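Local coordinates for protein probable chitinase (PDB 5JH8) that probably binds chitin and hydrolyses its glycosidic bonds, as a family 18 chitinase would, at residues A114-Q128 with P156-A169. Numbering follows the deposited sequence.
Sequences AVAQGDRNNFSHFIQ and PANYGYDLRALGAA
Arg120 reaches across to the 156-162 loop and lies between Tyr159 and Asp162. With CG anti to the backbone N (chi1 176°) and the chain extended to NE, its guanidinium rests nearly flat on the Tyr159 ring, planes 18° apart, while CD sits over the same ring face, 3.8 Å from the centroid. Asp162 covers the opposite guanidinium face: CB lies over its centre, and the carboxylate stacks above, so the long salt bridge from Arg120 NH2 to Asp162 OD2 (3.7 Å) is a matter of charge, with no N-H aimed at the oxygen. In the guanidinium plane, Arg120 NH1 donates to Tyr159 O at 2.8 Å and also to a water within hydrogen-bonding distance of Tyr161 O. Gly160 O meets Arg120 CA at 3.4 Å in a CA-H...O contact.

The tightly packed side faces the barrel. Leu166 CD2 lies 3.7 Å from Ile127 CG1 and also touches Phe123 CE2; Tyr161 crosses obliquely beside Phe123 and Val115, its hydroxyl bonded to Phe112 O and accepting a weak hydrogen bond from Val115 N (3.3 Å to Tyr161 OH). Ala169 CB closes the far end against Ile127 CG2, where near-parallel helices (9°) of the TIM barrel's outer layer run side by side. A water in the seam joins Ser124 OG, Gly160 O and Asp162 N.

The outer side is looser and wetter. Waters link Asn121 OD1, Ser124 OG and Asp162 OD2, and Gln128 NE2 with Ala165 O; exposed Gln117 lies alongside Pro156, OE1 3.5 Å from Pro156 CA. Tyr159, one water and Asp162 thus fix the guanidinium, its charge probably offset partly by the carboxylate, the off-centre ring adding a weaker cation-pi term.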
loop_
_atom_site.group_PDB
_atom_site.type_symbol
_atom_site.label_atom_id
_atom_site.label_comp_id
_atom_site.label_asym_id
_atom_site.label_seq_id
_atom_site.Cartn_x
_atom_site.Cartn_y
_atom_site.Cartn_z
ATOM N N ALA A 114 10.483 1.782 7.088
ATOM C CA ALA A 114 11.436 2.054 8.155
ATOM C C ALA A 114 12.797 2.471 7.601
ATOM O O ALA A 114 13.833 2.275 8.255
ATOM C CB ALA A 114 11.563 0.869 9.117
ATOM N N VAL A 115 12.809 3.098 6.422
ATOM C CA VAL A 115 14.043 3.703 5.947
ATOM C C VAL A 115 14.469 4.761 6.953
ATOM O O VAL A 115 13.675 5.637 7.326
ATOM C CB VAL A 115 13.863 4.278 4.534
ATOM C CG1 VAL A 115 15.066 5.097 4.114
ATOM C CG2 VAL A 115 13.598 3.164 3.529
ATOM N N ALA A 116 15.723 4.678 7.407
ATOM C CA ALA A 116 16.229 5.605 8.416
ATOM C C ALA A 116 16.312 7.017 7.856
ATOM O O ALA A 116 16.641 7.226 6.687
ATOM C CB ALA A 116 17.624 5.181 8.869
ATOM N N GLN A 117 16.037 8.005 8.705
ATOM C CA GLN A 117 16.084 9.389 8.245
ATOM C C GLN A 117 17.448 9.739 7.662
ATOM O O GLN A 117 17.536 10.498 6.690
ATOM C CB GLN A 117 15.666 10.353 9.352
ATOM C CG GLN A 117 16.503 10.304 10.616
ATOM C CD GLN A 117 15.893 11.147 11.713
ATOM O OE1 GLN A 117 15.119 12.061 11.441
ATOM N NE2 GLN A 117 16.215 10.824 12.959
ATOM N N GLY A 118 18.521 9.180 8.220
ATOM C CA GLY A 118 19.846 9.460 7.694
ATOM C C GLY A 118 20.107 8.894 6.316
ATOM O O GLY A 118 21.119 9.237 5.696
ATOM N N ASP A 119 19.225 8.033 5.831
ATOM C CA ASP A 119 19.360 7.409 4.521
ATOM C C ASP A 119 18.523 8.083 3.448
ATOM O O ASP A 119 18.410 7.538 2.354
ATOM C CB ASP A 119 19.005 5.928 4.604
ATOM C CG ASP A 119 20.120 5.111 5.208
ATOM O OD1 ASP A 119 21.290 5.359 4.835
ATOM O OD2 ASP A 119 19.841 4.240 6.061
ATOM N N ARG A 120 18.000 9.284 3.708
ATOM C CA ARG A 120 17.160 9.977 2.734
ATOM C C ARG A 120 17.819 10.033 1.360
ATOM O O ARG A 120 17.254 9.586 0.353
ATOM C CB ARG A 120 16.834 11.389 3.224
ATOM C CG ARG A 120 16.028 12.232 2.237
ATOM C CD ARG A 120 15.889 13.635 2.773
ATOM N NE ARG A 120 15.130 14.565 1.954
ATOM C CZ ARG A 120 13.817 14.765 2.061
ATOM N NH1 ARG A 120 13.102 14.062 2.915
ATOM N NH2 ARG A 120 13.212 15.671 1.311
ATOM N N ASN A 121 19.031 10.578 1.302
ATOM C CA ASN A 121 19.684 10.750 0.010
ATOM C C ASN A 121 20.216 9.430 -0.546
ATOM O O ASN A 121 20.227 9.231 -1.765
ATOM C CB ASN A 121 20.793 11.791 0.093
ATOM C CG ASN A 121 20.263 13.194 0.334
ATOM O OD1 ASN A 121 19.076 13.476 0.141
ATOM N ND2 ASN A 121 21.151 14.089 0.760
ATOM N N ASN A 122 20.651 8.513 0.319
ATOM C CA ASN A 122 21.078 7.194 -0.142
ATOM C C ASN A 122 19.934 6.470 -0.825
ATOM O O ASN A 122 20.104 5.880 -1.891
ATOM C CB ASN A 122 21.564 6.358 1.042
ATOM C CG ASN A 122 22.860 6.860 1.628
ATOM O OD1 ASN A 122 23.693 7.445 0.929
ATOM N ND2 ASN A 122 23.057 6.609 2.921
ATOM N N PHE A 123 18.753 6.493 -0.210
ATOM C CA PHE A 123 17.599 5.800 -0.768
ATOM C C PHE A 123 17.161 6.447 -2.084
ATOM O O PHE A 123 16.855 5.749 -3.060
ATOM C CB PHE A 123 16.475 5.767 0.273
ATOM C CG PHE A 123 15.272 4.978 -0.176
ATOM C CD1 PHE A 123 15.390 3.652 -0.562
ATOM C CD2 PHE A 123 14.026 5.569 -0.233
ATOM C CE1 PHE A 123 14.271 2.940 -0.995
ATOM C CE2 PHE A 123 12.900 4.850 -0.650
ATOM C CZ PHE A 123 13.028 3.542 -1.034
ATOM N N SER A 124 17.143 7.781 -2.138
ATOM C CA SER A 124 16.810 8.457 -3.385
ATOM C C SER A 124 17.756 8.026 -4.489
ATOM O O SER A 124 17.332 7.796 -5.626
ATOM C CB SER A 124 16.911 9.966 -3.198
ATOM O OG SER A 124 15.922 10.390 -2.292
ATOM N N HIS A 125 19.051 7.933 -4.166
ATOM C CA HIS A 125 20.040 7.558 -5.166
ATOM C C HIS A 125 19.827 6.126 -5.634
ATOM O O HIS A 125 19.860 5.849 -6.838
ATOM C CB HIS A 125 21.456 7.757 -4.622
ATOM C CG HIS A 125 22.517 7.445 -5.625
ATOM N ND1 HIS A 125 23.290 6.312 -5.541
ATOM C CD2 HIS A 125 22.896 8.076 -6.760
ATOM C CE1 HIS A 125 24.126 6.272 -6.561
ATOM N NE2 HIS A 125 23.911 7.334 -7.315
ATOM N N PHE A 126 19.566 5.211 -4.698
ATOM C CA PHE A 126 19.259 3.829 -5.063
ATOM C C PHE A 126 18.091 3.768 -6.033
ATOM O O PHE A 126 18.152 3.066 -7.048
ATOM C CB PHE A 126 18.968 3.026 -3.796
ATOM C CG PHE A 126 18.303 1.685 -4.035
ATOM C CD1 PHE A 126 18.933 0.679 -4.743
ATOM C CD2 PHE A 126 17.033 1.427 -3.533
ATOM C CE1 PHE A 126 18.296 -0.538 -4.947
ATOM C CE2 PHE A 126 16.413 0.217 -3.735
ATOM C CZ PHE A 126 17.038 -0.761 -4.437
ATOM N N ILE A 127 17.019 4.505 -5.740
ATOM C CA ILE A 127 15.840 4.507 -6.596
ATOM C C ILE A 127 16.142 5.142 -7.952
ATOM O O ILE A 127 15.647 4.674 -8.981
ATOM C CB ILE A 127 14.675 5.173 -5.838
ATOM C CG1 ILE A 127 14.246 4.284 -4.654
ATOM C CG2 ILE A 127 13.515 5.474 -6.768
ATOM C CD1 ILE A 127 13.859 2.856 -5.007
ATOM N N GLN A 128 16.975 6.180 -7.993
ATOM C CA GLN A 128 17.393 6.750 -9.275
ATOM C C GLN A 128 18.108 5.717 -10.141
ATOM O O GLN A 128 17.814 5.562 -11.339
ATOM C CB GLN A 128 18.320 7.940 -9.020
ATOM C CG GLN A 128 17.617 9.165 -8.477
ATOM C CD GLN A 128 18.580 10.215 -7.924
ATOM O OE1 GLN A 128 19.771 9.959 -7.743
ATOM N NE2 GLN A 128 18.052 11.393 -7.630
ATOM N N PRO A 156 10.985 11.682 12.103
ATOM C CA PRO A 156 11.954 10.595 11.853
ATOM C C PRO A 156 11.423 9.460 10.987
ATOM O O PRO A 156 12.211 8.786 10.316
ATOM C CB PRO A 156 12.310 10.105 13.262
ATOM C CG PRO A 156 12.027 11.245 14.128
ATOM C CD PRO A 156 10.895 12.015 13.540
ATOM N N ALA A 157 10.120 9.204 11.003
ATOM C CA ALA A 157 9.551 8.122 10.212
ATOM C C ALA A 157 9.440 8.470 8.736
ATOM O O ALA A 157 9.333 7.564 7.907
ATOM C CB ALA A 157 8.158 7.762 10.733
ATOM N N ASN A 158 9.451 9.756 8.401
ATOM C CA ASN A 158 9.143 10.224 7.062
ATOM C C ASN A 158 10.312 10.878 6.340
ATOM O O ASN A 158 10.306 10.921 5.102
ATOM C CB ASN A 158 7.992 11.235 7.128
ATOM C CG ASN A 158 6.723 10.631 7.662
ATOM O OD1 ASN A 158 6.462 9.456 7.430
ATOM N ND2 ASN A 158 5.924 11.426 8.374
ATOM N N TYR A 159 11.311 11.388 7.065
ATOM C CA TYR A 159 12.359 12.167 6.422
ATOM C C TYR A 159 13.199 11.328 5.460
ATOM O O TYR A 159 13.805 11.884 4.538
ATOM C CB TYR A 159 13.249 12.853 7.469
ATOM C CG TYR A 159 14.219 13.835 6.855
ATOM C CD1 TYR A 159 13.771 15.034 6.320
ATOM C CD2 TYR A 159 15.578 13.569 6.802
ATOM C CE1 TYR A 159 14.633 15.921 5.741
ATOM C CE2 TYR A 159 16.464 14.466 6.237
ATOM C CZ TYR A 159 15.982 15.639 5.704
ATOM O OH TYR A 159 16.839 16.550 5.136
ATOM N N GLY A 160 13.248 10.007 5.627
ATOM C CA GLY A 160 13.966 9.187 4.667
ATOM C C GLY A 160 13.367 9.180 3.274
ATOM O O GLY A 160 14.020 8.690 2.350
ATOM N N TYR A 161 12.142 9.698 3.115
ATOM C CA TYR A 161 11.410 9.648 1.852
ATOM C C TYR A 161 11.323 11.047 1.241
ATOM O O TYR A 161 10.563 11.905 1.706
ATOM C CB TYR A 161 10.030 9.047 2.057
ATOM C CG TYR A 161 10.099 7.659 2.646
ATOM C CD1 TYR A 161 10.256 6.551 1.826
ATOM C CD2 TYR A 161 10.059 7.461 4.011
ATOM C CE1 TYR A 161 10.336 5.279 2.337
ATOM C CE2 TYR A 161 10.162 6.197 4.552
ATOM C CZ TYR A 161 10.289 5.098 3.718
ATOM O OH TYR A 161 10.388 3.850 4.293
ATOM N N ASP A 162 12.132 11.284 0.212
ATOM C CA ASP A 162 12.165 12.553 -0.518
ATOM C C ASP A 162 11.279 12.344 -1.744
ATOM O O ASP A 162 11.712 11.791 -2.758
ATOM C CB ASP A 162 13.607 12.840 -0.910
ATOM C CG ASP A 162 13.782 14.121 -1.708
ATOM O OD1 ASP A 162 12.796 14.679 -2.251
ATOM O OD2 ASP A 162 14.943 14.578 -1.779
ATOM N N LEU A 163 10.005 12.725 -1.637
ATOM C CA LEU A 163 9.061 12.406 -2.711
ATOM C C LEU A 163 9.480 13.037 -4.028
ATOM O O LEU A 163 9.316 12.432 -5.096
ATOM C CB LEU A 163 7.643 12.852 -2.363
ATOM C CG LEU A 163 6.779 11.826 -1.628
ATOM C CD1 LEU A 163 7.318 11.462 -0.277
ATOM C CD2 LEU A 163 5.359 12.331 -1.508
ATOM N N ARG A 164 9.969 14.273 -3.989
ATOM C CA ARG A 164 10.407 14.912 -5.226
ATOM C C ARG A 164 11.446 14.058 -5.952
ATOM O O ARG A 164 11.331 13.803 -7.160
ATOM C CB ARG A 164 10.944 16.312 -4.937
ATOM C CG ARG A 164 11.126 17.184 -6.166
ATOM C CD ARG A 164 11.537 18.620 -5.804
ATOM N NE ARG A 164 10.437 19.427 -5.270
ATOM C CZ ARG A 164 9.580 20.122 -6.012
ATOM N NH1 ARG A 164 9.688 20.141 -7.338
ATOM N NH2 ARG A 164 8.610 20.805 -5.426
ATOM N N ALA A 165 12.459 13.581 -5.223
ATOM C CA ALA A 165 13.514 12.783 -5.846
ATOM C C ALA A 165 12.984 11.416 -6.277
ATOM O O ALA A 165 13.269 10.935 -7.385
ATOM C CB ALA A 165 14.700 12.619 -4.894
ATOM N N LEU A 166 12.213 10.768 -5.409
ATOM C CA LEU A 166 11.732 9.430 -5.712
ATOM C C LEU A 166 10.794 9.461 -6.909
ATOM O O LEU A 166 10.843 8.585 -7.778
ATOM C CB LEU A 166 11.016 8.858 -4.485
ATOM C CG LEU A 166 11.877 8.633 -3.225
ATOM C CD1 LEU A 166 11.036 8.301 -1.990
ATOM C CD2 LEU A 166 12.892 7.527 -3.472
ATOM N N GLY A 167 9.912 10.456 -6.937
ATOM C CA GLY A 167 8.938 10.547 -8.000
ATOM C C GLY A 167 9.547 10.862 -9.342
ATOM O O GLY A 167 8.985 10.493 -10.370
ATOM N N ALA A 168 10.677 11.567 -9.360
ATOM C CA ALA A 168 11.343 11.839 -10.626
ATOM C C ALA A 168 11.955 10.579 -11.225
ATOM O O ALA A 168 12.096 10.481 -12.444
ATOM C CB ALA A 168 12.418 12.908 -10.439
ATOM N N ALA A 169 12.290 9.600 -10.395
ATOM C CA ALA A 169 12.960 8.393 -10.849
ATOM C C ALA A 169 12.005 7.248 -11.150
ATOM O O ALA A 169 12.242 6.464 -12.073
ATOM C CB ALA A 169 13.943 7.936 -9.773
HETATM O O HOH W 1 11.055 5.339 8.282
HETATM O O HOH W 2 12.718 8.212 7.690
HETATM O O HOH W 3 10.210 13.833 3.850
HETATM O O HOH W 4 16.979 12.854 -1.597
HETATM O O HOH W 5 14.090 9.277 -0.419
HETATM O O HOH W 6 15.396 11.772 -8.835
#